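Local coordinates for fructooligosaccharide ABC transporter substrate-binding protein FusA (Streptococcus pneumoniae, PDB 5G5Y), which captures short- and long-chain fructooligosaccharides, preferring tetrasaccharides and larger, and delivers them to an ABC transporter for import into the cell, at residues F7-S12 and I36-Y41; P59-N64 and D308-T313; N20-L25 and T378-P383; S15-N20 and N40-F45. One frame throughout, in Å; residues are numbered along the deposited sequence.

Contact 1 (F7-S12 and I36-Y41); sequences FMTASS and IDWTNY. With ZN (zinc ion), chain L.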
# COMPACT_ATOMS: atom_id res chain seq x y z
N PHE A 7 10.57 10.33 -24.44
CA PHE A 7 10.00 9.52 -23.36
C PHE A 7 8.49 9.47 -23.50
O PHE A 7 7.85 10.51 -23.63
CB PHE A 7 10.29 10.13 -21.97
CG PHE A 7 11.73 10.06 -21.52
CD1 PHE A 7 12.69 9.27 -22.15
CD2 PHE A 7 12.11 10.73 -20.36
CE1 PHE A 7 14.00 9.21 -21.68
CE2 PHE A 7 13.42 10.68 -19.91
CZ PHE A 7 14.36 9.91 -20.56
N MET A 8 7.92 8.26 -23.40
CA MET A 8 6.47 8.11 -23.16
C MET A 8 6.26 8.27 -21.66
O MET A 8 7.10 7.83 -20.85
CB MET A 8 6.00 6.75 -23.60
CG MET A 8 4.48 6.52 -23.50
SD MET A 8 4.06 4.77 -23.57
CE MET A 8 4.79 4.24 -25.08
N THR A 9 5.17 8.92 -21.27
CA THR A 9 4.86 9.08 -19.86
C THR A 9 3.36 9.01 -19.58
O THR A 9 2.55 9.08 -20.50
CB THR A 9 5.47 10.39 -19.29
OG1 THR A 9 5.41 10.39 -17.86
CG2 THR A 9 4.81 11.64 -19.84
N ALA A 10 3.05 8.86 -18.30
CA ALA A 10 1.71 8.88 -17.79
C ALA A 10 1.60 10.06 -16.81
O ALA A 10 2.47 10.29 -15.95
CB ALA A 10 1.41 7.58 -17.06
N SER A 11 0.53 10.82 -16.92
CA SER A 11 0.29 11.92 -15.98
C SER A 11 -1.19 12.11 -15.75
O SER A 11 -2.02 11.61 -16.49
CB SER A 11 0.93 13.23 -16.47
OG SER A 11 0.31 13.69 -17.68
N SER A 12 -1.50 12.87 -14.73
CA SER A 12 -2.89 13.21 -14.39
C SER A 12 -3.50 14.13 -15.47
O SER A 12 -2.80 15.02 -15.98
CB SER A 12 -2.96 13.91 -13.03
OG SER A 12 -4.17 14.62 -12.84
N ILE A 36 13.54 16.69 -23.05
CA ILE A 36 12.67 15.55 -23.23
C ILE A 36 11.51 15.91 -24.13
O ILE A 36 10.77 16.87 -23.87
CB ILE A 36 12.12 15.00 -21.90
CG1 ILE A 36 13.27 14.73 -20.91
CG2 ILE A 36 11.33 13.70 -22.15
CD1 ILE A 36 14.31 13.74 -21.43
N ASP A 37 11.36 15.13 -25.19
CA ASP A 37 10.21 15.20 -26.04
C ASP A 37 9.21 14.16 -25.54
O ASP A 37 9.40 12.95 -25.75
CB ASP A 37 10.56 14.95 -27.50
CG ASP A 37 9.35 15.11 -28.40
OD1 ASP A 37 8.42 15.81 -27.97
OD2 ASP A 37 9.33 14.58 -29.51
N TRP A 38 8.15 14.63 -24.89
CA TRP A 38 7.22 13.72 -24.20
C TRP A 38 6.10 13.24 -25.08
O TRP A 38 5.52 14.03 -25.84
CB TRP A 38 6.58 14.37 -22.98
CG TRP A 38 7.54 14.85 -21.97
CD1 TRP A 38 8.08 16.10 -21.87
CD2 TRP A 38 8.12 14.08 -20.89
NE1 TRP A 38 8.94 16.15 -20.83
CE2 TRP A 38 8.97 14.94 -20.19
CE3 TRP A 38 7.97 12.76 -20.45
CZ2 TRP A 38 9.73 14.51 -19.07
CZ3 TRP A 38 8.73 12.34 -19.33
CH2 TRP A 38 9.57 13.22 -18.66
N THR A 39 5.76 11.95 -24.91
CA THR A 39 4.50 11.40 -25.40
C THR A 39 3.71 11.16 -24.13
O THR A 39 3.99 10.19 -23.40
CB THR A 39 4.70 10.09 -26.20
OG1 THR A 39 5.47 10.36 -27.36
CG2 THR A 39 3.36 9.48 -26.65
N ASN A 40 2.76 12.05 -23.85
CA ASN A 40 2.10 12.08 -22.58
C ASN A 40 0.68 11.56 -22.66
O ASN A 40 -0.21 12.26 -23.19
CB ASN A 40 2.10 13.51 -22.07
CG ASN A 40 1.50 13.67 -20.70
OD1 ASN A 40 1.45 12.73 -19.90
ND2 ASN A 40 1.07 14.88 -20.39
N TYR A 41 0.45 10.36 -22.11
CA TYR A 41 -0.90 9.77 -22.08
C TYR A 41 -1.55 10.00 -20.73
O TYR A 41 -1.06 9.54 -19.70
CB TYR A 41 -0.84 8.30 -22.43
CG TYR A 41 -0.31 8.01 -23.80
CD1 TYR A 41 -0.75 8.72 -24.94
CD2 TYR A 41 0.60 6.97 -24.00
CE1 TYR A 41 -0.27 8.42 -26.20
CE2 TYR A 41 1.10 6.65 -25.24
CZ TYR A 41 0.65 7.36 -26.36
OH TYR A 41 1.16 7.02 -27.61
ZN ZN L . 6.61 16.17 -28.94
O HOH W 1 -2.21 8.30 -17.44
O HOH W 2 7.26 15.96 -30.96
O HOH W 3 5.37 16.76 -27.01
O HOH W 4 6.05 14.04 -29.15
O HOH W 5 4.46 16.22 -30.06
O HOH W 6 6.64 18.50 -28.84
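Phe7 to Ala10 run parallel to Trp38 to Tyr41 as neighbouring strands in a four-stranded sheet. They are the two strands of a beta-alpha-beta crossover, strand 3-10, helix 23-32 and strand 34-41. The ladder alternates. Phe7 N donates to Asp37 O, Thr39 N to Phe7 O, Thr9 N to Thr39 O and Tyr41 N to Thr9 O. A weak bond from Ser11 N to Tyr41 O extends it.

Phe7, Thr9, Trp38 and Asn40 share one face of the sheet. Ile36 CD1 lies over the face of the Phe7 ring, 4.0 Å from its centroid. The edge of Phe7 is directed at the face of Trp38 in an offset edge-to-face pair, with planes at 72°. Thr9 CG2 presses on Trp38 CE3 at 3.4 Å. Thr9 OG1 is hydrogen-bonded to His63 ND1.

The other face carries Met8, Ala10, Thr39 and Tyr41, with helix 45-55 packed against it. Met8 CG lies 3.8 Å from Tyr41 CE2, and Met8 SD sits at the ring edge in a Met-aromatic contact. Tyr41 OH bonds to Asp52.

Asp37 OD1 binds a zinc ion at 2.1 Å, together with five waters. Where the strands end, Ser11 OG donates to Asn40 OD1 at 2.7 Å, in the carbonyl plane and on a lone pair.

Contact 2 (P59-N64 and D308-T313); sequences PDAIHN and DKMVIT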
# COMPACT_ATOMS: atom_id res chain seq x y z
N PRO A 59 9.41 4.69 -27.82
CA PRO A 59 10.20 5.83 -27.39
C PRO A 59 11.59 5.35 -26.95
O PRO A 59 11.85 4.16 -26.99
CB PRO A 59 9.39 6.34 -26.19
CG PRO A 59 8.86 5.12 -25.57
CD PRO A 59 8.52 4.21 -26.74
N ASP A 60 12.43 6.25 -26.48
CA ASP A 60 13.75 5.86 -25.90
C ASP A 60 13.56 5.18 -24.53
O ASP A 60 14.37 4.33 -24.13
CB ASP A 60 14.64 7.07 -25.76
CG ASP A 60 15.09 7.61 -27.09
OD1 ASP A 60 15.50 6.77 -27.92
OD2 ASP A 60 15.04 8.86 -27.28
N ALA A 61 12.48 5.55 -23.83
CA ALA A 61 12.15 5.02 -22.49
C ALA A 61 10.68 5.26 -22.20
O ALA A 61 10.06 6.14 -22.80
CB ALA A 61 12.98 5.68 -21.43
N ILE A 62 10.12 4.46 -21.28
CA ILE A 62 8.74 4.64 -20.83
C ILE A 62 8.86 5.06 -19.36
O ILE A 62 9.36 4.29 -18.54
CB ILE A 62 7.93 3.34 -20.98
CG1 ILE A 62 7.93 2.87 -22.44
CG2 ILE A 62 6.50 3.53 -20.46
CD1 ILE A 62 7.31 1.49 -22.64
N HIS A 63 8.44 6.29 -19.08
CA HIS A 63 8.55 6.96 -17.79
C HIS A 63 7.22 6.88 -17.05
O HIS A 63 6.16 7.04 -17.65
CB HIS A 63 8.96 8.39 -18.07
CG HIS A 63 8.97 9.30 -16.90
ND1 HIS A 63 7.87 10.00 -16.50
CD2 HIS A 63 9.98 9.69 -16.09
CE1 HIS A 63 8.18 10.77 -15.47
NE2 HIS A 63 9.46 10.62 -15.22
N ASN A 64 7.28 6.62 -15.76
CA ASN A 64 6.09 6.52 -14.91
C ASN A 64 5.19 5.38 -15.36
O ASN A 64 3.98 5.46 -15.35
CB ASN A 64 5.35 7.89 -14.87
CG ASN A 64 4.59 8.11 -13.58
OD1 ASN A 64 4.99 7.64 -12.52
ND2 ASN A 64 3.51 8.89 -13.66
N ASP A 308 8.64 -1.05 -11.24
CA ASP A 308 8.80 -0.37 -12.50
C ASP A 308 8.09 0.97 -12.58
O ASP A 308 6.87 1.05 -12.71
CB ASP A 308 8.33 -1.28 -13.63
CG ASP A 308 8.20 -0.57 -14.95
OD1 ASP A 308 8.97 0.42 -15.22
OD2 ASP A 308 7.33 -1.02 -15.72
N LYS A 309 8.87 2.03 -12.48
CA LYS A 309 8.44 3.33 -12.91
C LYS A 309 9.27 3.88 -14.07
O LYS A 309 9.13 5.06 -14.40
CB LYS A 309 8.43 4.30 -11.74
CG LYS A 309 7.34 4.07 -10.74
CD LYS A 309 5.92 4.16 -11.27
CE LYS A 309 4.96 3.82 -10.15
NZ LYS A 309 3.63 4.38 -10.44
N MET A 310 10.14 3.07 -14.65
CA MET A 310 10.85 3.43 -15.89
C MET A 310 11.52 2.22 -16.46
O MET A 310 12.15 1.50 -15.72
CB MET A 310 11.92 4.47 -15.66
CG MET A 310 12.46 5.11 -16.93
SD MET A 310 12.54 6.88 -16.71
CE MET A 310 13.30 7.42 -18.26
N VAL A 311 11.35 2.00 -17.76
CA VAL A 311 12.09 0.99 -18.52
C VAL A 311 12.78 1.67 -19.72
O VAL A 311 12.37 2.73 -20.18
CB VAL A 311 11.20 -0.14 -19.03
CG1 VAL A 311 10.62 -0.96 -17.89
CG2 VAL A 311 10.07 0.37 -19.92
N ILE A 312 13.85 1.06 -20.20
CA ILE A 312 14.59 1.59 -21.33
C ILE A 312 14.36 0.62 -22.49
O ILE A 312 14.53 -0.61 -22.34
CB ILE A 312 16.07 1.70 -20.99
CG1 ILE A 312 16.27 2.80 -19.92
CG2 ILE A 312 16.89 1.97 -22.27
CD1 ILE A 312 17.73 2.94 -19.47
N THR A 313 13.99 1.17 -23.65
CA THR A 313 13.65 0.31 -24.79
C THR A 313 14.86 -0.09 -25.59
O THR A 313 15.93 0.56 -25.53
CB THR A 313 12.68 0.98 -25.77
OG1 THR A 313 13.36 2.06 -26.40
CG2 THR A 313 11.47 1.47 -25.06
O HOH W 7 4.05 6.91 -10.21
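Lys309 and Met310, which lie across from Asn64 and His63, form a classic beta bulge: both face Phe119 on the other side of their strand. The pairing is antiparallel in an otherwise parallel sheet. Strand 310-312 runs against strand 61-63, about 250 residues later in the chain. Such a reversed strand next to the third strand is consistent with the type II fold of solute-binding proteins.

Ile62 and Val311 are the hydrogen-bonded pair, with Ile62 N on Val311 O at 3.0 Å and Val311 N on Ile62 O at 3.1 Å. Their side chains lie side by side and point the same way, Val311 CG2 against Ile62 CB.

The opposite face holds Ala61, His63, Met310 and Ile312. Met310 CG is anti to the backbone N (chi1 -167°), and the chain then bends. SD reaches the edge of the His63 ring, 3.9 Å from CD2. The methyl CE ends 3.6 Å from Ala61 CB. His63 ND1 is bonded to Thr9 OG1.

Thr313 closes one end. Its OG1 donates to Pro59 O at 2.7 Å, in the carbonyl plane, while its N meets Asp60 O from above the plane.

At the other end Asn64 N bonds to Lys309 O. Asn64 OD1 accepts from Gly382 N. Lys309 is a substrate-binding residue. Its NZ donates to a water, 2.6 Å away, that also donates to Asn64 OD1.

Contact 3 (N20-L25 and T378-P383); sequences NEKLIL and TEVGGP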
# COMPACT_ATOMS: atom_id res chain seq x y z
N ASN A 20 6.66 19.40 -20.14
CA ASN A 20 7.66 20.47 -20.02
C ASN A 20 7.08 21.80 -19.51
O ASN A 20 7.85 22.69 -19.22
CB ASN A 20 8.40 20.68 -21.32
CG ASN A 20 9.32 19.53 -21.67
OD1 ASN A 20 9.92 18.88 -20.79
ND2 ASN A 20 9.47 19.28 -22.95
N GLU A 21 5.77 21.94 -19.42
CA GLU A 21 5.13 23.08 -18.76
C GLU A 21 5.13 22.98 -17.20
O GLU A 21 4.71 23.91 -16.53
CB GLU A 21 3.71 23.27 -19.28
CG GLU A 21 3.69 23.63 -20.76
CD GLU A 21 2.28 23.84 -21.31
OE1 GLU A 21 1.33 23.92 -20.52
OE2 GLU A 21 2.13 23.89 -22.56
N LYS A 22 5.55 21.84 -16.65
CA LYS A 22 5.77 21.68 -15.21
C LYS A 22 7.09 22.32 -14.78
O LYS A 22 8.11 22.15 -15.43
CB LYS A 22 5.81 20.20 -14.83
CG LYS A 22 4.48 19.53 -14.97
CD LYS A 22 4.47 18.10 -14.42
CE LYS A 22 3.08 17.53 -14.52
NZ LYS A 22 2.95 16.07 -14.16
N LEU A 23 7.04 23.07 -13.68
CA LEU A 23 8.22 23.74 -13.11
C LEU A 23 9.38 22.77 -12.80
O LEU A 23 10.58 23.06 -13.07
CB LEU A 23 7.80 24.59 -11.91
CG LEU A 23 8.85 25.45 -11.26
CD1 LEU A 23 9.64 26.33 -12.25
CD2 LEU A 23 8.20 26.33 -10.19
N ILE A 24 9.05 21.59 -12.25
CA ILE A 24 10.09 20.58 -12.00
C ILE A 24 10.86 20.25 -13.28
O ILE A 24 12.10 20.15 -13.28
CB ILE A 24 9.49 19.30 -11.34
CG1 ILE A 24 9.16 19.55 -9.86
CG2 ILE A 24 10.46 18.15 -11.42
CD1 ILE A 24 8.33 18.44 -9.22
N LEU A 25 10.17 20.03 -14.39
CA LEU A 25 10.88 19.60 -15.59
C LEU A 25 11.63 20.75 -16.29
O LEU A 25 12.61 20.51 -16.99
CB LEU A 25 9.92 18.89 -16.52
CG LEU A 25 9.41 17.60 -15.86
CD1 LEU A 25 8.28 17.05 -16.68
CD2 LEU A 25 10.54 16.57 -15.74
N THR A 378 1.59 19.14 -10.29
CA THR A 378 2.99 19.57 -10.11
C THR A 378 4.02 18.44 -9.93
O THR A 378 5.20 18.67 -10.19
CB THR A 378 3.12 20.61 -8.97
OG1 THR A 378 2.78 20.06 -7.69
CG2 THR A 378 2.19 21.85 -9.26
N GLU A 379 3.59 17.28 -9.43
CA GLU A 379 4.45 16.10 -9.32
C GLU A 379 4.80 15.57 -10.71
O GLU A 379 4.14 15.88 -11.71
CB GLU A 379 3.74 14.96 -8.54
CG GLU A 379 2.69 14.23 -9.37
CD GLU A 379 1.76 13.31 -8.56
OE1 GLU A 379 2.20 12.72 -7.56
OE2 GLU A 379 0.57 13.17 -8.94
N VAL A 380 5.82 14.72 -10.79
CA VAL A 380 6.12 14.05 -12.04
C VAL A 380 6.10 12.53 -11.99
O VAL A 380 6.07 11.90 -13.05
CB VAL A 380 7.46 14.53 -12.66
CG1 VAL A 380 7.56 16.07 -12.67
CG2 VAL A 380 8.63 13.99 -11.94
N GLY A 381 6.13 11.93 -10.80
CA GLY A 381 6.15 10.47 -10.70
C GLY A 381 7.47 9.96 -11.20
O GLY A 381 8.51 10.61 -11.02
N GLY A 382 7.44 8.81 -11.86
CA GLY A 382 8.62 8.20 -12.38
C GLY A 382 9.49 7.54 -11.32
O GLY A 382 9.07 7.41 -10.15
N PRO A 383 10.72 7.16 -11.71
CA PRO A 383 11.62 6.45 -10.80
C PRO A 383 12.20 7.42 -9.76
O PRO A 383 12.65 8.54 -10.11
CB PRO A 383 12.68 5.91 -11.74
CG PRO A 383 12.79 6.96 -12.80
CD PRO A 383 11.39 7.49 -12.99
O HOH W 8 6.33 20.82 -11.38
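Lys22 and Thr378 bring the two backbones nearest, with CA atoms 6.2 Å apart: Lys22 is the N-cap residue of helix 23-32, and Thr378 ends helix 370-378. The side chain of Lys22 is extended beyond CG, and its NZ donates to Glu379 O at 2.7 Å, approaching nearly along the C=O axis. One water joins the two helix ends: Ile24 N donates to it, and it donates to Thr378 O at 2.7 Å.

Glu379 is a substrate-binding residue, so the contact borders the sugar site of a two-domain solute-binding protein. Lys22 grips its carbonyl, while its carboxylate OE1 forms a salt bridge with Arg375, another substrate-binding residue. Lys22 NZ and Glu379 OE2 are 6.4 Å apart, and their opposite charges may still attract.

The apolar part of the contact centres on Val380. Its CG1, anti to the carbonyl carbon (chi1 -47°), packs 3.8 Å from Ile24 CG2. Leu25 comes to it tip to tip, with CG 4.0 Å from Val380 CG1. Lys22 CD touches the same methyl. Helix 332-340 packs against both Ile24 and Val380. The Ile24 methyl CD1 reaches Thr378 O at 3.3 Å.

Contact 4 (S15-N20 and N40-F45); sequences SPKDPN and NYQSDF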
# COMPACT_ATOMS: atom_id res chain seq x y z
N SER A 15 -2.88 17.77 -15.05
CA SER A 15 -1.56 18.34 -15.39
C SER A 15 -1.52 18.79 -16.85
O SER A 15 -2.35 18.39 -17.64
CB SER A 15 -0.47 17.32 -15.11
OG SER A 15 -0.61 16.22 -15.95
N PRO A 16 -0.52 19.60 -17.23
CA PRO A 16 -0.46 20.10 -18.61
C PRO A 16 -0.27 19.02 -19.66
O PRO A 16 0.38 18.02 -19.39
CB PRO A 16 0.74 21.05 -18.60
CG PRO A 16 0.97 21.37 -17.18
CD PRO A 16 0.54 20.18 -16.39
N LYS A 17 -0.83 19.21 -20.85
CA LYS A 17 -0.66 18.21 -21.92
C LYS A 17 0.83 17.98 -22.26
O LYS A 17 1.22 16.85 -22.56
CB LYS A 17 -1.38 18.61 -23.21
CG LYS A 17 -2.87 18.88 -23.07
CD LYS A 17 -3.72 17.64 -22.91
CE LYS A 17 -4.94 17.91 -22.01
NZ LYS A 17 -4.66 17.70 -20.55
N ASP A 18 1.61 19.05 -22.26
CA ASP A 18 3.06 18.96 -22.41
C ASP A 18 3.68 18.99 -21.01
O ASP A 18 3.64 20.00 -20.35
CB ASP A 18 3.59 20.13 -23.24
CG ASP A 18 5.10 20.06 -23.48
OD1 ASP A 18 5.79 19.10 -23.01
OD2 ASP A 18 5.61 21.00 -24.16
N PRO A 19 4.30 17.87 -20.58
CA PRO A 19 4.96 17.86 -19.27
C PRO A 19 6.04 18.94 -19.07
O PRO A 19 6.31 19.31 -17.92
CB PRO A 19 5.61 16.49 -19.21
CG PRO A 19 4.78 15.64 -20.08
CD PRO A 19 4.39 16.55 -21.22
N ASN A 20 6.66 19.40 -20.14
CA ASN A 20 7.66 20.47 -20.02
C ASN A 20 7.08 21.80 -19.51
O ASN A 20 7.85 22.69 -19.22
CB ASN A 20 8.40 20.68 -21.32
CG ASN A 20 9.32 19.53 -21.67
OD1 ASN A 20 9.92 18.88 -20.79
ND2 ASN A 20 9.47 19.28 -22.95
N ASN A 40 2.76 12.05 -23.85
CA ASN A 40 2.10 12.08 -22.58
C ASN A 40 0.68 11.56 -22.66
O ASN A 40 -0.21 12.26 -23.19
CB ASN A 40 2.10 13.51 -22.07
CG ASN A 40 1.50 13.67 -20.70
OD1 ASN A 40 1.45 12.73 -19.90
ND2 ASN A 40 1.07 14.88 -20.39
N TYR A 41 0.45 10.36 -22.11
CA TYR A 41 -0.90 9.77 -22.08
C TYR A 41 -1.55 10.00 -20.73
O TYR A 41 -1.06 9.54 -19.70
CB TYR A 41 -0.84 8.30 -22.43
CG TYR A 41 -0.31 8.01 -23.80
CD1 TYR A 41 -0.75 8.72 -24.94
CD2 TYR A 41 0.60 6.97 -24.00
CE1 TYR A 41 -0.27 8.42 -26.20
CE2 TYR A 41 1.10 6.65 -25.24
CZ TYR A 41 0.65 7.36 -26.36
OH TYR A 41 1.16 7.02 -27.61
N GLN A 42 -2.66 10.74 -20.75
CA GLN A 42 -3.30 11.19 -19.54
C GLN A 42 -4.53 10.37 -19.18
O GLN A 42 -5.15 10.63 -18.16
CB GLN A 42 -3.62 12.68 -19.66
CG GLN A 42 -2.32 13.48 -19.75
CD GLN A 42 -2.51 14.96 -19.65
OE1 GLN A 42 -3.05 15.55 -20.57
NE2 GLN A 42 -1.99 15.58 -18.60
N SER A 43 -4.87 9.38 -19.99
CA SER A 43 -5.95 8.46 -19.69
C SER A 43 -5.65 7.22 -20.51
O SER A 43 -4.97 7.30 -21.54
CB SER A 43 -7.31 9.07 -20.11
OG SER A 43 -7.44 9.08 -21.54
N ASP A 44 -6.10 6.07 -20.03
CA ASP A 44 -5.90 4.79 -20.70
C ASP A 44 -4.42 4.57 -21.01
O ASP A 44 -4.08 4.06 -22.07
CB ASP A 44 -6.73 4.72 -22.01
CG ASP A 44 -7.58 3.45 -22.12
OD1 ASP A 44 -7.76 2.70 -21.14
OD2 ASP A 44 -8.10 3.21 -23.24
N PHE A 45 -3.53 4.94 -20.10
CA PHE A 45 -2.09 4.84 -20.39
C PHE A 45 -1.67 3.43 -20.84
O PHE A 45 -0.97 3.26 -21.85
CB PHE A 45 -1.27 5.25 -19.15
CG PHE A 45 0.19 5.00 -19.32
CD1 PHE A 45 0.98 5.92 -19.97
CD2 PHE A 45 0.76 3.81 -18.85
CE1 PHE A 45 2.31 5.67 -20.17
CE2 PHE A 45 2.12 3.57 -19.01
CZ PHE A 45 2.88 4.50 -19.69
O HOH W 9 1.92 16.54 -17.63
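Gln42 and Lys17 cross at about a right angle and meet through their polar ends. Gln42 CG is anti to the carbonyl carbon (chi1 -65°), and CD continues the extended chain (chi2 -171°). The amide at its end meets Ser15 and Lys17. Lys17 starts out pointing away but bends at chi2, chi3 and chi4. Its NZ curls back to donate to Gln42 OE1 at 2.7 Å.

The other side of that amide is used too. Gln42 NE2 donates to Ser15 O at 3.0 Å, which lies in the amide plane, although NE2 stands above the carbonyl plane of Ser15. NE2 also bonds to Ser11 OG.

Asn40 directs its ND2 to Lys17 O, 2.9 Å away and nearly straight at 172°. The acceptor again lies in the amide plane. Pro19 slides past Asn40 in the opposite direction, with CG 3.8 Å from ND2. A water donates to both Ser15 OG and Pro16 O, and accepts weakly from Asn40 ND2. Ser15 OG is also hydrogen-bonded to Ser12 O.

Asp18 OD1 accepts from Asn20 N, an Asx turn within the loop. This loop links strand 3-10 to helix 23-32. It is bonded here to the C-terminal end of strand 34-41 and the turn that leads into helix 45-55.

Overall arrangement
From the N terminus, strand 3-10 enters contact 1. The loop after it supplies 15-20 for contact 4, and 20-25, running into helix 23-32, opens contact 3. After that helix the chain returns in strand 34-41. Contact 1 closes there, and contact 4 closes at its end, sharing Asn40 and Tyr41. Contact 2 opens only later, at 59-64. It closes at 308-313, after an excursion of 243 residues. Contact 3 closes last, at 378-383, so its span crosses contacts 1 and 4 and encloses contact 2. Contacts 1 and 2 build one sheet, joined by Met8 O with His63 N. Asn64 OD1 with Gly382 N ties contact 2 to contact 3.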